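Side-chain contact in putative regulator of transfer genes ArtA (Staphylococcus aureus subsp. aureus USA300, PDB 3GXQ), which binds DNA through a ribbon-helix-helix motif and acts as a master regulator of plasmid transmission genes: residues I27-E32 / G42-K47. Residues are numbered along the deposited sequence; the frame is centred on the assembly and turned at random.
With nucleotides of chain D.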
ATOM      1  N   ILE B  27     -10.148  -4.641  -0.248  1.00 23.98           N
ATOM      2  CA  ILE B  27     -11.529  -4.190  -0.160  1.00 26.58           C
ATOM      3  C   ILE B  27     -12.311  -4.987   0.900  1.00 29.44           C
ATOM      4  O   ILE B  27     -13.079  -4.406   1.679  1.00 29.37           O
ATOM      5  CB  ILE B  27     -12.230  -4.295  -1.518  1.00 26.94           C
ATOM      6  CG1 ILE B  27     -11.725  -3.178  -2.445  1.00 25.01           C
ATOM      7  CG2 ILE B  27     -13.734  -4.234  -1.329  1.00 28.08           C
ATOM      8  CD1 ILE B  27     -12.250  -3.292  -3.877  1.00 21.64           C
ATOM      9  N   LYS B  28     -12.119  -6.302   0.947  1.00 28.67           N
ATOM     10  CA  LYS B  28     -12.820  -7.094   1.942  1.00 29.73           C
ATOM     11  C   LYS B  28     -12.394  -6.621   3.330  1.00 29.11           C
ATOM     12  O   LYS B  28     -13.215  -6.565   4.231  1.00 28.23           O
ATOM     13  CB  LYS B  28     -12.512  -8.582   1.768  1.00 33.82           C
ATOM     14  CG  LYS B  28     -13.197  -9.489   2.787  1.00 39.23           C
ATOM     15  CD  LYS B  28     -13.044 -10.956   2.404  1.00 42.81           C
ATOM     16  CE  LYS B  28     -13.731 -11.260   1.071  1.00 43.25           C
ATOM     17  NZ  LYS B  28     -15.227 -11.233   1.154  1.00 44.71           N
ATOM     18  N   TYR B  29     -11.119  -6.269   3.500  1.00 29.21           N
ATOM     19  CA  TYR B  29     -10.619  -5.782   4.795  1.00 28.55           C
ATOM     20  C   TYR B  29     -11.227  -4.410   5.114  1.00 26.82           C
ATOM     21  O   TYR B  29     -11.550  -4.112   6.260  1.00 27.51           O
ATOM     22  CB  TYR B  29      -9.086  -5.658   4.776  1.00 30.10           C
ATOM     23  CG  TYR B  29      -8.474  -5.160   6.084  1.00 30.98           C
ATOM     24  CD1 TYR B  29      -8.072  -6.051   7.077  1.00 32.46           C
ATOM     25  CD2 TYR B  29      -8.325  -3.798   6.336  1.00 32.70           C
ATOM     26  CE1 TYR B  29      -7.539  -5.596   8.288  1.00 33.49           C
ATOM     27  CE2 TYR B  29      -7.797  -3.332   7.546  1.00 32.61           C
ATOM     28  CZ  TYR B  29      -7.406  -4.236   8.518  1.00 35.28           C
ATOM     29  OH  TYR B  29      -6.896  -3.776   9.724  1.00 38.04           O
ATOM     30  N   ALA B  30     -11.370  -3.575   4.091  1.00 26.10           N
ATOM     31  CA  ALA B  30     -11.939  -2.245   4.262  1.00 24.35           C
ATOM     32  C   ALA B  30     -13.398  -2.378   4.702  1.00 25.28           C
ATOM     33  O   ALA B  30     -13.889  -1.626   5.547  1.00 24.86           O
ATOM     34  CB  ALA B  30     -11.840  -1.464   2.952  1.00 21.92           C
ATOM     35  N   GLN B  31     -14.089  -3.351   4.127  1.00 25.49           N
ATOM     36  CA  GLN B  31     -15.478  -3.596   4.476  1.00 28.57           C
ATOM     37  C   GLN B  31     -15.611  -4.037   5.937  1.00 31.07           C
ATOM     38  O   GLN B  31     -16.429  -3.497   6.684  1.00 33.49           O
ATOM     39  CB  GLN B  31     -16.064  -4.663   3.548  1.00 27.09           C
ATOM     40  CG  GLN B  31     -16.270  -4.191   2.123  1.00 23.95           C
ATOM     41  CD  GLN B  31     -16.629  -5.324   1.192  1.00 28.54           C
ATOM     42  OE1 GLN B  31     -16.688  -6.486   1.606  1.00 28.40           O
ATOM     43  NE2 GLN B  31     -16.864  -4.998  -0.082  1.00 27.26           N
ATOM     44  N   GLU B  32     -14.786  -4.994   6.348  1.00 34.21           N
ATOM     45  CA  GLU B  32     -14.814  -5.525   7.707  1.00 36.70           C
ATOM     46  C   GLU B  32     -14.304  -4.552   8.771  1.00 38.08           C
ATOM     47  O   GLU B  32     -14.796  -4.553   9.908  1.00 37.56           O
ATOM     48  CB  GLU B  32     -13.979  -6.808   7.768  1.00 37.40           C
ATOM     49  CG  GLU B  32     -14.446  -7.902   6.810  1.00 40.89           C
ATOM     50  CD  GLU B  32     -13.378  -8.957   6.557  1.00 42.44           C
ATOM     51  OE1 GLU B  32     -13.617  -9.865   5.732  1.00 44.74           O
ATOM     52  OE2 GLU B  32     -12.296  -8.876   7.179  1.00 45.10           O
ATOM     53  N   GLY B  42      -5.759   0.333   3.174  1.00 25.88           N
ATOM     54  CA  GLY B  42      -4.444   0.238   2.572  1.00 26.72           C
ATOM     55  C   GLY B  42      -3.334   0.759   3.480  1.00 27.85           C
ATOM     56  O   GLY B  42      -2.242   0.207   3.502  1.00 25.22           O
ATOM     57  N   ARG B  43      -3.607   1.829   4.227  1.00 28.23           N
ATOM     58  CA  ARG B  43      -2.625   2.401   5.154  1.00 29.95           C
ATOM     59  C   ARG B  43      -2.328   1.439   6.301  1.00 29.87           C
ATOM     60  O   ARG B  43      -1.164   1.199   6.624  1.00 29.93           O
ATOM     61  CB  ARG B  43      -3.141   3.711   5.759  1.00 30.67           C
ATOM     62  CG  ARG B  43      -2.853   4.957   4.953  1.00 29.72           C
ATOM     63  CD  ARG B  43      -3.610   6.150   5.524  1.00 28.70           C
ATOM     64  NE  ARG B  43      -4.275   6.817   4.421  1.00 29.38           N
ATOM     65  CZ  ARG B  43      -5.543   7.193   4.405  1.00 25.04           C
ATOM     66  NH1 ARG B  43      -6.331   6.993   5.455  1.00 21.64           N
ATOM     67  NH2 ARG B  43      -6.022   7.720   3.296  1.00 25.28           N
ATOM     68  N   GLU B  44      -3.386   0.912   6.921  1.00 28.28           N
ATOM     69  CA  GLU B  44      -3.254  -0.025   8.035  1.00 29.40           C
ATOM     70  C   GLU B  44      -2.510  -1.281   7.583  1.00 27.77           C
ATOM     71  O   GLU B  44      -1.646  -1.793   8.286  1.00 28.83           O
ATOM     72  CB  GLU B  44      -4.635  -0.418   8.574  1.00 30.33           C
ATOM     73  CG  GLU B  44      -5.558   0.759   8.847  1.00 36.46           C
ATOM     74  CD  GLU B  44      -6.941   0.335   9.329  1.00 38.99           C
ATOM     75  OE1 GLU B  44      -7.490  -0.647   8.779  1.00 41.91           O
ATOM     76  OE2 GLU B  44      -7.483   0.992  10.249  1.00 38.04           O
ATOM     77  N   ILE B  45      -2.856  -1.770   6.402  1.00 28.07           N
ATOM     78  CA  ILE B  45      -2.228  -2.956   5.845  1.00 27.26           C
ATOM     79  C   ILE B  45      -0.766  -2.686   5.535  1.00 28.01           C
ATOM     80  O   ILE B  45       0.113  -3.468   5.892  1.00 29.32           O
ATOM     81  CB  ILE B  45      -2.966  -3.392   4.578  1.00 26.93           C
ATOM     82  CG1 ILE B  45      -4.392  -3.799   4.960  1.00 26.47           C
ATOM     83  CG2 ILE B  45      -2.224  -4.538   3.884  1.00 27.61           C
ATOM     84  CD1 ILE B  45      -5.309  -4.035   3.768  1.00 27.86           C
ATOM     85  N   LEU B  46      -0.500  -1.570   4.873  1.00 28.54           N
ATOM     86  CA  LEU B  46       0.866  -1.217   4.544  1.00 28.11           C
ATOM     87  C   LEU B  46       1.704  -1.086   5.816  1.00 28.72           C
ATOM     88  O   LEU B  46       2.860  -1.503   5.857  1.00 25.70           O
ATOM     89  CB  LEU B  46       0.901   0.095   3.750  1.00 24.53           C
ATOM     90  CG  LEU B  46       0.586  -0.006   2.253  1.00 26.41           C
ATOM     91  CD1 LEU B  46       0.411   1.379   1.656  1.00 24.96           C
ATOM     92  CD2 LEU B  46       1.712  -0.742   1.543  1.00 24.94           C
ATOM     93  N   LYS B  47       1.114  -0.514   6.858  1.00 30.83           N
ATOM     94  CA  LYS B  47       1.829  -0.322   8.108  1.00 33.69           C
ATOM     95  C   LYS B  47       2.210  -1.652   8.754  1.00 35.81           C
ATOM     96  O   LYS B  47       3.302  -1.792   9.302  1.00 38.09           O
ATOM     97  CB  LYS B  47       0.988   0.516   9.077  1.00 35.25           C
ATOM     98  CG  LYS B  47       1.668   0.746  10.413  1.00 37.17           C
ATOM     99  CD  LYS B  47       3.066   1.327  10.209  1.00 40.03           C
ATOM    100  CE  LYS B  47       3.853   1.378  11.507  1.00 40.34           C
ATOM    101  NZ  LYS B  47       5.190   2.010  11.295  1.00 43.34           N
TER
ATOM    102  P    DA D   3      -8.659   9.269   2.969  1.00 28.66           P
ATOM    103  OP1  DA D   3      -8.972   8.318   4.058  1.00 25.51           O
ATOM    104  OP2  DA D   3      -7.307   9.304   2.389  1.00 30.22           O
ATOM    105  O5'  DA D   3      -9.660   9.068   1.752  1.00 29.29           O
ATOM    106  C5'  DA D   3     -11.050   9.277   1.935  1.00 29.46           C
ATOM    107  C4'  DA D   3     -11.831   8.719   0.771  1.00 29.61           C
ATOM    108  O4'  DA D   3     -11.876   9.700  -0.298  1.00 30.28           O
ATOM    109  C3'  DA D   3     -11.158   7.487   0.158  1.00 29.21           C
ATOM    110  O3'  DA D   3     -12.152   6.598  -0.361  1.00 27.58           O
ATOM    111  C2'  DA D   3     -10.266   8.092  -0.918  1.00 30.60           C
ATOM    112  C1'  DA D   3     -11.126   9.244  -1.413  1.00 32.07           C
ATOM    113  N9   DA D   3     -10.454  10.391  -2.029  1.00 36.41           N
ATOM    114  C8   DA D   3      -9.197  10.877  -1.784  1.00 37.30           C
ATOM    115  N7   DA D   3      -8.877  11.914  -2.525  1.00 38.65           N
ATOM    116  C5   DA D   3     -10.001  12.128  -3.308  1.00 40.52           C
ATOM    117  C6   DA D   3     -10.302  13.088  -4.306  1.00 42.33           C
ATOM    118  N6   DA D   3      -9.455  14.047  -4.704  1.00 41.36           N
ATOM    119  N1   DA D   3     -11.519  13.024  -4.888  1.00 41.84           N
ATOM    120  C2   DA D   3     -12.367  12.064  -4.496  1.00 40.96           C
ATOM    121  N3   DA D   3     -12.202  11.113  -3.576  1.00 40.73           N
ATOM    122  C4   DA D   3     -10.982  11.199  -3.012  1.00 38.67           C
TER
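The Y29 ring has I45 over one face and E44 at its edge. I45 covers part of that face, with CG1 4.2 Å above the ring plane and displaced toward the rim. CD1 of I45 sits 4.0 Å from CD2 of Y29. E44 comes to the ring edge instead, where OE1 lies in the ring plane, 3.0 Å from CE2 of Y29. The carboxylate stands nearly upright to the ring, with the two planes 82° apart. Y29 OH also donates to E44 OE1, but at 3.3 Å this bond is weak. The same oxygen thus meets both a ring carbon and the hydroxyl. Y29 reaches the second helix because its CG is anti to the backbone N (chi1 -180°), and the E44 chain runs extended beyond CG (chi2 178°) to bring OE1 to the ring edge. D34 OD1 is also close to E44 OE1; two like charges this near would probably raise the affinity of the pair for a proton.

R43, one residue before E44, meets the DNA backbone. Its guanidinium faces the phosphate of DA3 of chain D edge-on, and R43 NH1 donates to OP1 of DA3 at 3.3 Å. R43 NE bonds to L17 O of the second subunit, which is consistent with the guanidinium being held beside the phosphate.

The contact joins helix 20-33 to helix 38-53, the two helices of the ribbon-helix-helix fold. Y29 also touches A41 and K48 on helix 38-53 and I53 of the second subunit, and I45 packs on L46 of that subunit. The interhelix contact therefore continues into the dimer interface, while strand 12-18 supplies the ribbon.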